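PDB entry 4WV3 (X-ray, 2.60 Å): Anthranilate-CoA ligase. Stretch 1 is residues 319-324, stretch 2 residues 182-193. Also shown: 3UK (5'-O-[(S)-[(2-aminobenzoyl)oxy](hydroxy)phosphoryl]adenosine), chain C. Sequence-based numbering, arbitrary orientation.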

# COMPACT_ATOMS: atom_id res chain seq x y z
N CYS A 319 -0.61 -7.01 2.88
CA CYS A 319 0.78 -7.00 2.44
C CYS A 319 0.82 -7.31 0.95
O CYS A 319 -0.13 -7.86 0.39
CB CYS A 319 1.62 -8.00 3.23
SG CYS A 319 1.14 -9.73 3.03
N THR A 320 1.93 -6.96 0.31
CA THR A 320 2.06 -7.15 -1.13
C THR A 320 2.13 -8.64 -1.48
O THR A 320 1.71 -9.05 -2.55
CB THR A 320 3.30 -6.40 -1.68
OG1 THR A 320 3.27 -5.05 -1.22
CG2 THR A 320 3.31 -6.42 -3.20
N GLU A 321 2.65 -9.44 -0.55
CA GLU A 321 2.72 -10.88 -0.73
C GLU A 321 1.32 -11.50 -0.83
O GLU A 321 1.14 -12.53 -1.49
CB GLU A 321 3.51 -11.54 0.40
CG GLU A 321 5.01 -11.25 0.39
CD GLU A 321 5.36 -9.92 1.05
OE1 GLU A 321 4.43 -9.17 1.41
OE2 GLU A 321 6.56 -9.64 1.20
N ASN A 322 0.36 -10.88 -0.16
CA ASN A 322 -1.03 -11.35 -0.19
C ASN A 322 -1.87 -10.48 -1.11
O ASN A 322 -3.07 -10.70 -1.27
CB ASN A 322 -1.62 -11.34 1.22
CG ASN A 322 -2.96 -12.05 1.30
OD1 ASN A 322 -3.11 -13.16 0.81
ND2 ASN A 322 -3.94 -11.39 1.90
N PHE A 323 -1.24 -9.47 -1.70
CA PHE A 323 -1.95 -8.55 -2.59
C PHE A 323 -2.69 -7.48 -1.79
O PHE A 323 -2.47 -6.29 -1.97
CB PHE A 323 -2.92 -9.31 -3.49
CG PHE A 323 -3.39 -8.53 -4.68
CD1 PHE A 323 -2.57 -8.38 -5.79
CD2 PHE A 323 -4.64 -7.93 -4.70
CE1 PHE A 323 -2.99 -7.66 -6.89
CE2 PHE A 323 -5.06 -7.21 -5.80
CZ PHE A 323 -4.24 -7.07 -6.89
N HIS A 324 -3.59 -7.92 -0.91
CA HIS A 324 -4.37 -7.00 -0.08
C HIS A 324 -4.70 -7.48 1.33
O HIS A 324 -4.10 -8.43 1.83
CB HIS A 324 -5.64 -6.61 -0.83
CG HIS A 324 -6.02 -5.17 -0.68
ND1 HIS A 324 -6.93 -4.73 0.26
CD2 HIS A 324 -5.59 -4.06 -1.33
CE1 HIS A 324 -7.05 -3.42 0.17
NE2 HIS A 324 -6.25 -2.99 -0.79
C10 3UK C . 2.34 -3.38 7.63
C15 3UK C . 0.16 -2.80 8.70
C17 3UK C . -0.61 -2.54 10.92
C21 3UK C . 2.51 -4.80 8.09
C26 3UK C . -0.61 -3.24 2.26
C28 3UK C . -2.95 -2.95 2.78
O01 3UK C . 1.31 -2.13 3.21
C02 3UK C . 0.91 -3.11 2.63
O03 3UK C . 1.84 -3.96 1.95
P04 3UK C . 3.41 -3.79 2.17
O05 3UK C . 4.15 -4.84 1.27
O06 3UK C . 3.84 -4.06 3.69
C07 3UK C . 3.02 -4.88 4.53
C08 3UK C . 3.38 -4.59 5.96
O09 3UK C . 2.90 -3.28 6.33
N11 3UK C . 0.95 -3.03 7.59
C12 3UK C . 0.20 -2.87 6.46
N13 3UK C . -1.06 -2.54 6.84
C14 3UK C . -1.12 -2.48 8.22
N16 3UK C . 0.39 -2.82 10.04
N18 3UK C . -1.84 -2.23 10.53
C19 3UK C . -2.14 -2.19 9.22
N20 3UK C . -3.46 -1.86 8.81
O22 3UK C . 3.66 -4.90 8.91
C23 3UK C . 2.72 -5.55 6.86
O24 3UK C . 3.57 -6.68 7.11
O25 3UK C . 3.84 -2.40 1.74
C27 3UK C . -1.58 -2.82 3.13
C29 3UK C . -3.32 -3.52 1.52
C30 3UK C . -2.35 -3.94 0.65
C31 3UK C . -0.98 -3.81 0.99
N32 3UK C . 0.05 -4.27 0.06
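Stretch 2 182-193: PKGIPHAHKDYP

Stretch 2 runs as a strand from Lys183 to Ala188, passes through a type I turn from Ala188 to Asp191 and enters a helix that continues beyond Pro193. Stretch 1 has no regular helix or strand; its irregular backbone packs first against the strand and then, through Phe323, against Asp191 and Tyr192. The register follows this order, with the CA atoms of Glu321 and Ile185 6.3 Å apart and those of Phe323 and Asp191 7.3 Å apart. Together the two surfaces bury 420 Å².

Alternate strand residues, Lys183, Ile185 and His187, direct their CA-to-CB bonds toward stretch 1, whereas Pro186 between them points away. Ile185 adopts the m,t rotamer, which extends CD1 to 3.5 Å from Glu321 CD and 3.6 Å from Thr320 CB; its CG2 lies 3.4 Å from Thr320 O. Glu321 starts away from the strand, but chi1 m and chi2 p fold its carboxylate back over Ile185. The acidic end thereby approaches Lys183, with Glu321 OE2 4.1 Å from Lys183 CE, and a water joins Glu321 OE2 to Lys183 NZ through two weak hydrogen bonds of 3.4 Å each.

His187 makes the only direct hydrogen bond between the stretches. With chi1 at -84° and chi2 at -73°, His187 NE2 donates a short, nearly linear hydrogen bond to Thr320 O (2.5 Å, 167°). The ring is held from its other nitrogen as well: His187 ND1 donates to Asp191 OD2 at 2.9 Å. Asp191 OD2 also accepts from Ala188 N at 2.8 Å, so the m rotamer of Asp191 ties the turn to the histidine, while Asp191 OD1 forms a salt bridge with Lys190 NZ at 2.8 Å. Thr320 O also receives a weak backbone bond from Phe323 N at 3.1 Å. Thr320 itself, in the m rotamer, faces the ligand on its polar side: Thr320 OG1 and N donate to 3UK O05 at 2.6 and 3.2 Å, placing the acyl-adenylate beside the residue whose carbonyl His187 holds.

Phe323 contributes the largest covered area, 109 Å². Its positive phi of 81° accompanies a CA-to-CB bond directed toward stretch 2, and chi1 t brings the ring against both His187 and Tyr192. Phe323 CB sits over the face of the His187 ring, 4.0 Å from its centroid, and the phenyl edge is turned to that face with the planes at 82°. The same ring meets the face of Tyr192 edge-on, with centroids 4.3 Å apart and a close contact of 3.1 Å between Phe323 CZ and Tyr192 CE1.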

# COMPACT_ATOMS: atom_id res chain seq x y z
N PRO A 182 14.81 -4.17 -2.81
CA PRO A 182 13.40 -4.57 -2.93
C PRO A 182 13.25 -6.01 -3.43
O PRO A 182 14.07 -6.50 -4.21
CB PRO A 182 12.85 -3.59 -3.96
CG PRO A 182 14.02 -3.26 -4.82
CD PRO A 182 15.24 -3.32 -3.93
N LYS A 183 12.19 -6.67 -2.98
CA LYS A 183 11.89 -8.03 -3.42
C LYS A 183 10.77 -7.99 -4.45
O LYS A 183 9.77 -7.29 -4.27
CB LYS A 183 11.46 -8.89 -2.23
CG LYS A 183 12.46 -8.93 -1.09
CD LYS A 183 11.86 -9.56 0.16
CE LYS A 183 10.57 -8.85 0.56
NZ LYS A 183 10.76 -7.38 0.72
N GLY A 184 10.95 -8.74 -5.54
CA GLY A 184 9.92 -8.84 -6.56
C GLY A 184 8.82 -9.79 -6.13
O GLY A 184 9.08 -10.95 -5.79
N ILE A 185 7.58 -9.31 -6.15
CA ILE A 185 6.44 -10.13 -5.74
C ILE A 185 5.47 -10.34 -6.89
O ILE A 185 4.75 -9.42 -7.29
CB ILE A 185 5.71 -9.49 -4.54
CG1 ILE A 185 6.66 -9.38 -3.35
CG2 ILE A 185 4.47 -10.31 -4.18
CD1 ILE A 185 6.06 -8.69 -2.15
N PRO A 186 5.46 -11.56 -7.45
CA PRO A 186 4.57 -11.92 -8.56
C PRO A 186 3.21 -12.41 -8.09
O PRO A 186 3.12 -13.20 -7.15
CB PRO A 186 5.33 -13.06 -9.25
CG PRO A 186 6.09 -13.71 -8.14
CD PRO A 186 6.43 -12.62 -7.15
N HIS A 187 2.15 -11.94 -8.74
CA HIS A 187 0.80 -12.40 -8.44
C HIS A 187 0.12 -12.94 -9.69
O HIS A 187 0.36 -12.47 -10.80
CB HIS A 187 -0.05 -11.28 -7.83
CG HIS A 187 0.13 -11.13 -6.35
ND1 HIS A 187 -0.39 -12.03 -5.44
CD2 HIS A 187 0.77 -10.19 -5.61
CE1 HIS A 187 -0.08 -11.65 -4.22
NE2 HIS A 187 0.63 -10.54 -4.29
N ALA A 188 -0.73 -13.94 -9.50
CA ALA A 188 -1.43 -14.58 -10.61
C ALA A 188 -2.73 -13.86 -10.93
O ALA A 188 -3.20 -13.02 -10.16
CB ALA A 188 -1.69 -16.04 -10.29
N HIS A 189 -3.32 -14.19 -12.08
CA HIS A 189 -4.58 -13.61 -12.51
C HIS A 189 -5.68 -13.84 -11.47
O HIS A 189 -6.51 -12.96 -11.23
CB HIS A 189 -5.02 -14.20 -13.85
CG HIS A 189 -4.13 -13.83 -15.00
ND1 HIS A 189 -4.41 -12.78 -15.84
CD2 HIS A 189 -2.98 -14.38 -15.45
CE1 HIS A 189 -3.46 -12.69 -16.76
NE2 HIS A 189 -2.58 -13.65 -16.54
N LYS A 190 -5.67 -15.01 -10.84
CA LYS A 190 -6.70 -15.40 -9.89
C LYS A 190 -6.75 -14.49 -8.66
O LYS A 190 -7.80 -14.31 -8.05
CB LYS A 190 -6.51 -16.85 -9.44
CG LYS A 190 -5.20 -17.12 -8.71
CD LYS A 190 -5.18 -18.51 -8.10
CE LYS A 190 -3.84 -18.81 -7.46
NZ LYS A 190 -3.49 -17.83 -6.39
N ASP A 191 -5.61 -13.91 -8.30
CA ASP A 191 -5.50 -13.12 -7.08
C ASP A 191 -6.34 -11.85 -7.12
O ASP A 191 -6.78 -11.35 -6.08
CB ASP A 191 -4.03 -12.76 -6.81
CG ASP A 191 -3.17 -13.99 -6.62
OD1 ASP A 191 -3.70 -15.02 -6.16
OD2 ASP A 191 -1.96 -13.92 -6.94
N TYR A 192 -6.58 -11.34 -8.32
CA TYR A 192 -7.31 -10.08 -8.48
C TYR A 192 -8.82 -10.15 -8.18
O TYR A 192 -9.32 -9.37 -7.38
CB TYR A 192 -7.02 -9.44 -9.84
CG TYR A 192 -5.63 -8.85 -9.94
CD1 TYR A 192 -5.44 -7.48 -9.88
CD2 TYR A 192 -4.51 -9.67 -10.06
CE1 TYR A 192 -4.17 -6.93 -9.95
CE2 TYR A 192 -3.24 -9.13 -10.13
CZ TYR A 192 -3.08 -7.76 -10.08
OH TYR A 192 -1.82 -7.21 -10.15
N PRO A 193 -9.54 -11.10 -8.81
CA PRO A 193 -10.96 -11.18 -8.44
C PRO A 193 -11.15 -11.77 -7.04
O PRO A 193 -12.16 -11.49 -6.39
CB PRO A 193 -11.55 -12.11 -9.49
CG PRO A 193 -10.40 -12.95 -9.92
CD PRO A 193 -9.21 -12.05 -9.89
O HOH W 1 8.56 -7.81 3.25